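Local coordinates for dihydrodipicolinate reductase N-terminus domain-containing protein (Mycobacterium smegmatis, PDB 6IAQ) that probably catalyses the NADP-dependent reductive amination of ketones to amines, acting as a native amine dehydrogenase, at residues D76-A81 with R94-H99. Residues are numbered along the deposited sequence; the frame is centred on the assembly and turned at random.
With NAP (NADP nicotinamide-adenine-dinucleotide phosphate), chain F.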
ATOM      1  N   ASP A  76       2.834 -29.021   3.813  1.00 35.24           N
ATOM      2  CA  ASP A  76       1.782 -27.979   3.969  1.00 36.24           C
ATOM      3  C   ASP A  76       1.756 -27.068   2.742  1.00 38.89           C
ATOM      4  O   ASP A  76       0.690 -26.469   2.480  1.00 37.39           O
ATOM      5  CB  ASP A  76       2.051 -27.117   5.205  1.00 37.80           C
ATOM      6  CG  ASP A  76       2.000 -27.936   6.475  1.00 36.57           C
ATOM      7  OD1 ASP A  76       0.940 -28.415   6.755  1.00 37.26           O
ATOM      8  OD2 ASP A  76       3.056 -28.113   7.137  1.00 40.03           O
ATOM      9  N   ILE A  77       2.895 -26.922   2.058  1.00 32.34           N
ATOM     10  CA  ILE A  77       3.048 -25.899   0.980  1.00 34.92           C
ATOM     11  C   ILE A  77       4.129 -26.360  -0.011  1.00 30.73           C
ATOM     12  O   ILE A  77       5.245 -26.788   0.426  1.00 29.79           O
ATOM     13  CB  ILE A  77       3.356 -24.496   1.565  1.00 31.39           C
ATOM     14  CG1 ILE A  77       3.273 -23.385   0.509  1.00 33.06           C
ATOM     15  CG2 ILE A  77       4.704 -24.492   2.262  1.00 30.61           C
ATOM     16  CD1 ILE A  77       1.906 -22.909   0.212  1.00 35.58           C
ATOM     17  N   ALA A  78       3.802 -26.224  -1.289  1.00 26.59           N
ATOM     18  CA  ALA A  78       4.759 -26.281  -2.416  1.00 32.01           C
ATOM     19  C   ALA A  78       5.059 -24.842  -2.844  1.00 29.67           C
ATOM     20  O   ALA A  78       4.116 -24.075  -3.077  1.00 35.95           O
ATOM     21  CB  ALA A  78       4.165 -27.060  -3.562  1.00 27.08           C
ATOM     22  N   VAL A  79       6.338 -24.500  -2.894  1.00 31.62           N
ATOM     23  CA  VAL A  79       6.855 -23.139  -3.209  1.00 30.18           C
ATOM     24  C   VAL A  79       7.460 -23.216  -4.624  1.00 31.61           C
ATOM     25  O   VAL A  79       8.490 -23.850  -4.770  1.00 32.90           O
ATOM     26  CB  VAL A  79       7.861 -22.704  -2.141  1.00 33.71           C
ATOM     27  CG1 VAL A  79       8.348 -21.301  -2.398  1.00 34.38           C
ATOM     28  CG2 VAL A  79       7.262 -22.831  -0.732  1.00 35.72           C
ATOM     29  N   ILE A  80       6.737 -22.732  -5.627  1.00 30.79           N
ATOM     30  CA  ILE A  80       7.007 -23.039  -7.052  1.00 29.60           C
ATOM     31  C   ILE A  80       7.684 -21.831  -7.713  1.00 32.46           C
ATOM     32  O   ILE A  80       7.090 -20.732  -7.756  1.00 27.36           O
ATOM     33  CB  ILE A  80       5.730 -23.424  -7.791  1.00 27.61           C
ATOM     34  CG1 ILE A  80       4.971 -24.541  -7.051  1.00 28.89           C
ATOM     35  CG2 ILE A  80       6.066 -23.830  -9.224  1.00 29.39           C
ATOM     36  CD1 ILE A  80       3.647 -24.882  -7.687  1.00 30.13           C
ATOM     37  N   ALA A  81       8.871 -22.059  -8.263  1.00 30.90           N
ATOM     38  CA  ALA A  81       9.558 -21.088  -9.144  1.00 27.04           C
ATOM     39  C   ALA A  81      10.068 -21.855 -10.368  1.00 26.12           C
ATOM     40  O   ALA A  81      11.303 -22.180 -10.389  1.00 31.13           O
ATOM     41  CB  ALA A  81      10.638 -20.404  -8.381  1.00 23.30           C
ATOM     42  N   ARG A  94      -1.458 -28.927 -11.311  1.00 34.85           N
ATOM     43  CA  ARG A  94      -2.315 -30.149 -11.272  1.00 33.84           C
ATOM     44  C   ARG A  94      -1.760 -31.133 -10.229  1.00 34.83           C
ATOM     45  O   ARG A  94      -2.536 -31.650  -9.399  1.00 26.38           O
ATOM     46  CB  ARG A  94      -2.424 -30.849 -12.622  1.00 36.99           C
ATOM     47  CG  ARG A  94      -3.077 -29.984 -13.695  1.00 45.89           C
ATOM     48  CD  ARG A  94      -4.043 -30.619 -14.686  1.00 43.39           C
ATOM     49  NE  ARG A  94      -3.453 -30.633 -16.011  1.00 50.29           N
ATOM     50  CZ  ARG A  94      -4.002 -30.146 -17.127  1.00 45.69           C
ATOM     51  NH1 ARG A  94      -5.196 -29.576 -17.126  1.00 47.19           N
ATOM     52  NH2 ARG A  94      -3.304 -30.159 -18.245  1.00 51.21           N
ATOM     53  N   ILE A  95      -0.454 -31.394 -10.273  1.00 32.85           N
ATOM     54  CA  ILE A  95       0.213 -32.342  -9.346  1.00 35.32           C
ATOM     55  C   ILE A  95      -0.007 -31.854  -7.892  1.00 36.57           C
ATOM     56  O   ILE A  95      -0.330 -32.693  -6.991  1.00 30.87           O
ATOM     57  CB  ILE A  95       1.696 -32.509  -9.742  1.00 35.00           C
ATOM     58  CG1 ILE A  95       1.835 -33.267 -11.068  1.00 39.05           C
ATOM     59  CG2 ILE A  95       2.522 -33.143  -8.619  1.00 33.94           C
ATOM     60  CD1 ILE A  95       3.205 -33.169 -11.700  1.00 38.92           C
ATOM     61  N   CYS A  96       0.126 -30.551  -7.622  1.00 33.09           N
ATOM     62  CA  CYS A  96      -0.045 -30.002  -6.248  1.00 32.87           C
ATOM     63  C   CYS A  96      -1.500 -30.183  -5.793  1.00 32.53           C
ATOM     64  O   CYS A  96      -1.736 -30.771  -4.694  1.00 34.09           O
ATOM     65  CB  CYS A  96       0.386 -28.541  -6.184  1.00 34.37           C
ATOM     66  SG  CYS A  96       2.181 -28.382  -6.292  1.00 35.30           S
ATOM     67  N   ALA A  97      -2.445 -29.732  -6.614  1.00 32.29           N
ATOM     68  CA  ALA A  97      -3.884 -29.726  -6.289  1.00 32.96           C
ATOM     69  C   ALA A  97      -4.399 -31.171  -6.161  1.00 35.86           C
ATOM     70  O   ALA A  97      -5.198 -31.434  -5.224  1.00 34.79           O
ATOM     71  CB  ALA A  97      -4.629 -28.963  -7.354  1.00 33.48           C
ATOM     72  N   GLU A  98      -3.965 -32.084  -7.050  1.00 34.82           N
ATOM     73  CA  GLU A  98      -4.355 -33.516  -6.996  1.00 35.59           C
ATOM     74  C   GLU A  98      -4.025 -34.097  -5.618  1.00 34.14           C
ATOM     75  O   GLU A  98      -4.824 -34.874  -5.079  1.00 32.21           O
ATOM     76  CB  GLU A  98      -3.632 -34.359  -8.047  1.00 43.20           C
ATOM     77  CG  GLU A  98      -4.518 -35.495  -8.549  1.00 55.65           C
ATOM     78  CD  GLU A  98      -5.305 -35.096  -9.781  1.00 55.45           C
ATOM     79  OE1 GLU A  98      -4.701 -34.418 -10.625  1.00 62.98           O
ATOM     80  OE2 GLU A  98      -6.493 -35.444  -9.888  1.00 57.87           O
ATOM     81  N   HIS A  99      -2.878 -33.730  -5.071  1.00 33.25           N
ATOM     82  CA  HIS A  99      -2.334 -34.262  -3.797  1.00 35.61           C
ATOM     83  C   HIS A  99      -2.814 -33.437  -2.593  1.00 35.69           C
ATOM     84  O   HIS A  99      -2.299 -33.667  -1.501  1.00 34.44           O
ATOM     85  CB  HIS A  99      -0.812 -34.356  -3.889  1.00 37.86           C
ATOM     86  CG  HIS A  99      -0.334 -35.395  -4.841  1.00 38.27           C
ATOM     87  ND1 HIS A  99      -0.302 -35.206  -6.220  1.00 43.47           N
ATOM     88  CD2 HIS A  99       0.147 -36.639  -4.618  1.00 40.14           C
ATOM     89  CE1 HIS A  99       0.190 -36.295  -6.799  1.00 44.11           C
ATOM     90  NE2 HIS A  99       0.492 -37.175  -5.836  1.00 38.38           N
TER
HETATM   91  PA  NAP F 402      15.407 -20.454 -13.606  1.00 26.75           P
HETATM   92  O1A NAP F 402      16.614 -20.105 -12.871  1.00 26.25           O
HETATM   93  O2A NAP F 402      15.403 -20.877 -15.105  1.00 25.71           O
HETATM   94  O5B NAP F 402      14.673 -21.623 -12.735  1.00 29.38           O
HETATM   95  C5B NAP F 402      13.620 -22.442 -13.263  1.00 29.66           C
HETATM   96  C4B NAP F 402      13.679 -23.793 -12.563  1.00 32.85           C
HETATM   97  O4B NAP F 402      12.614 -24.642 -12.982  1.00 33.64           O
HETATM   98  C3B NAP F 402      14.987 -24.595 -12.800  1.00 34.37           C
HETATM   99  O3B NAP F 402      15.433 -24.958 -11.471  1.00 34.47           O
HETATM  100  C2B NAP F 402      14.591 -25.861 -13.556  1.00 38.56           C
HETATM  101  O2B NAP F 402      15.286 -27.049 -13.118  1.00 41.17           O
HETATM  102  C1B NAP F 402      13.184 -25.989 -13.058  1.00 33.78           C
HETATM  103  N9A NAP F 402      12.247 -26.767 -13.866  1.00 37.01           N
HETATM  104  C8A NAP F 402      11.861 -26.585 -15.145  1.00 33.26           C
HETATM  105  N7A NAP F 402      10.915 -27.486 -15.432  1.00 34.98           N
HETATM  106  C5A NAP F 402      10.650 -28.178 -14.299  1.00 37.22           C
HETATM  107  C6A NAP F 402       9.739 -29.266 -13.860  1.00 38.30           C
HETATM  108  N6A NAP F 402       8.882 -29.821 -14.707  1.00 40.84           N
HETATM  109  N1A NAP F 402       9.808 -29.687 -12.599  1.00 37.82           N
HETATM  110  C2A NAP F 402      10.646 -29.161 -11.682  1.00 38.14           C
HETATM  111  N3A NAP F 402      11.511 -28.166 -11.983  1.00 37.50           N
HETATM  112  C4A NAP F 402      11.538 -27.706 -13.266  1.00 34.81           C
HETATM  113  O3  NAP F 402      14.299 -19.239 -13.560  1.00 27.67           O
HETATM  114  PN  NAP F 402      13.991 -18.272 -12.249  1.00 25.24           P
HETATM  115  O1N NAP F 402      14.664 -16.938 -12.343  1.00 27.32           O
HETATM  116  O2N NAP F 402      14.151 -19.036 -10.982  1.00 24.96           O
HETATM  117  O5D NAP F 402      12.456 -18.115 -12.667  1.00 24.22           O
HETATM  118  C5D NAP F 402      11.458 -19.142 -12.601  1.00 25.52           C
HETATM  119  C4D NAP F 402      10.084 -18.695 -13.016  1.00 26.50           C
HETATM  120  O4D NAP F 402       9.628 -17.699 -12.043  1.00 27.28           O
HETATM  121  C3D NAP F 402      10.088 -18.101 -14.396  1.00 25.18           C
HETATM  122  O3D NAP F 402       8.970 -18.503 -15.167  1.00 23.76           O
HETATM  123  C2D NAP F 402      10.027 -16.594 -14.116  1.00 25.39           C
HETATM  124  O2D NAP F 402       9.460 -15.913 -15.244  1.00 24.89           O
HETATM  125  C1D NAP F 402       9.202 -16.567 -12.797  1.00 26.95           C
HETATM  126  N1N NAP F 402       9.452 -15.342 -12.017  1.00 23.74           N
HETATM  127  C2N NAP F 402       8.405 -14.648 -11.612  1.00 24.60           C
HETATM  128  C3N NAP F 402       8.601 -13.457 -10.928  1.00 24.38           C
HETATM  129  C7N NAP F 402       7.431 -12.656 -10.400  1.00 26.19           C
HETATM  130  O7N NAP F 402       7.701 -11.542  -9.953  1.00 26.83           O
HETATM  131  N7N NAP F 402       6.183 -13.156 -10.387  1.00 24.85           N
HETATM  132  C4N NAP F 402       9.902 -13.027 -10.671  1.00 22.74           C
HETATM  133  C5N NAP F 402      10.991 -13.777 -11.104  1.00 23.77           C
HETATM  134  C6N NAP F 402      10.714 -14.943 -11.775  1.00 22.34           C
HETATM  135  P2B NAP F 402      16.868 -27.220 -13.266  1.00 38.72           P
HETATM  136  O1X NAP F 402      17.539 -26.254 -12.333  1.00 35.82           O
HETATM  137  O2X NAP F 402      17.153 -28.603 -12.687  1.00 37.48           O
HETATM  138  O3X NAP F 402      16.991 -27.019 -14.780  1.00 43.32           O
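Cys96 rests its SG on Ala78 CB at 3.6 Å, where helix 86-98 packs over strand 77-80 in a beta-alpha-beta unit of the Rossmann-type NADP-binding domain. The same sulfur meets Ile80 CD1 at 4.0 Å, so one atom of the helix touches two residues on the same face of the strand. CB of Cys96 already points toward the strand, and a chi1 of -72° places SG beside the backbone N, anti to the carbonyl carbon, where it meets both partners. Ile80 meets it with the end of its longer branch: CD1 closes the extended chain (chi2 176°) and reaches the sulfur from the side of the strand's C-terminal end. No hydrogen bond crosses the contact, which is buried and apolar; Tyr13 of strand 9-13 touches both Ile80 and Cys96. The opposite face of the strand carries Ile77 and Val79, packed on Ile314 of helix 314-319. Backbone bonds hold Ala78 to Asn102 and Val104, and Ile77 and Val79 to Val11, fixing strand 77-80 between its parallel neighbours. Just past the strand's end, Ala81 reaches the NADP pocket, its O 3.6 Å from C4B of the adenosine ribose of NADP. Just past the end of helix 86-98, the His99 ring is held from both nitrogens, NE2 hydrogen-bonded to Glu71 OE2 and ND1 donating to Ile95 O at 2.6 Å, in the carbonyl plane.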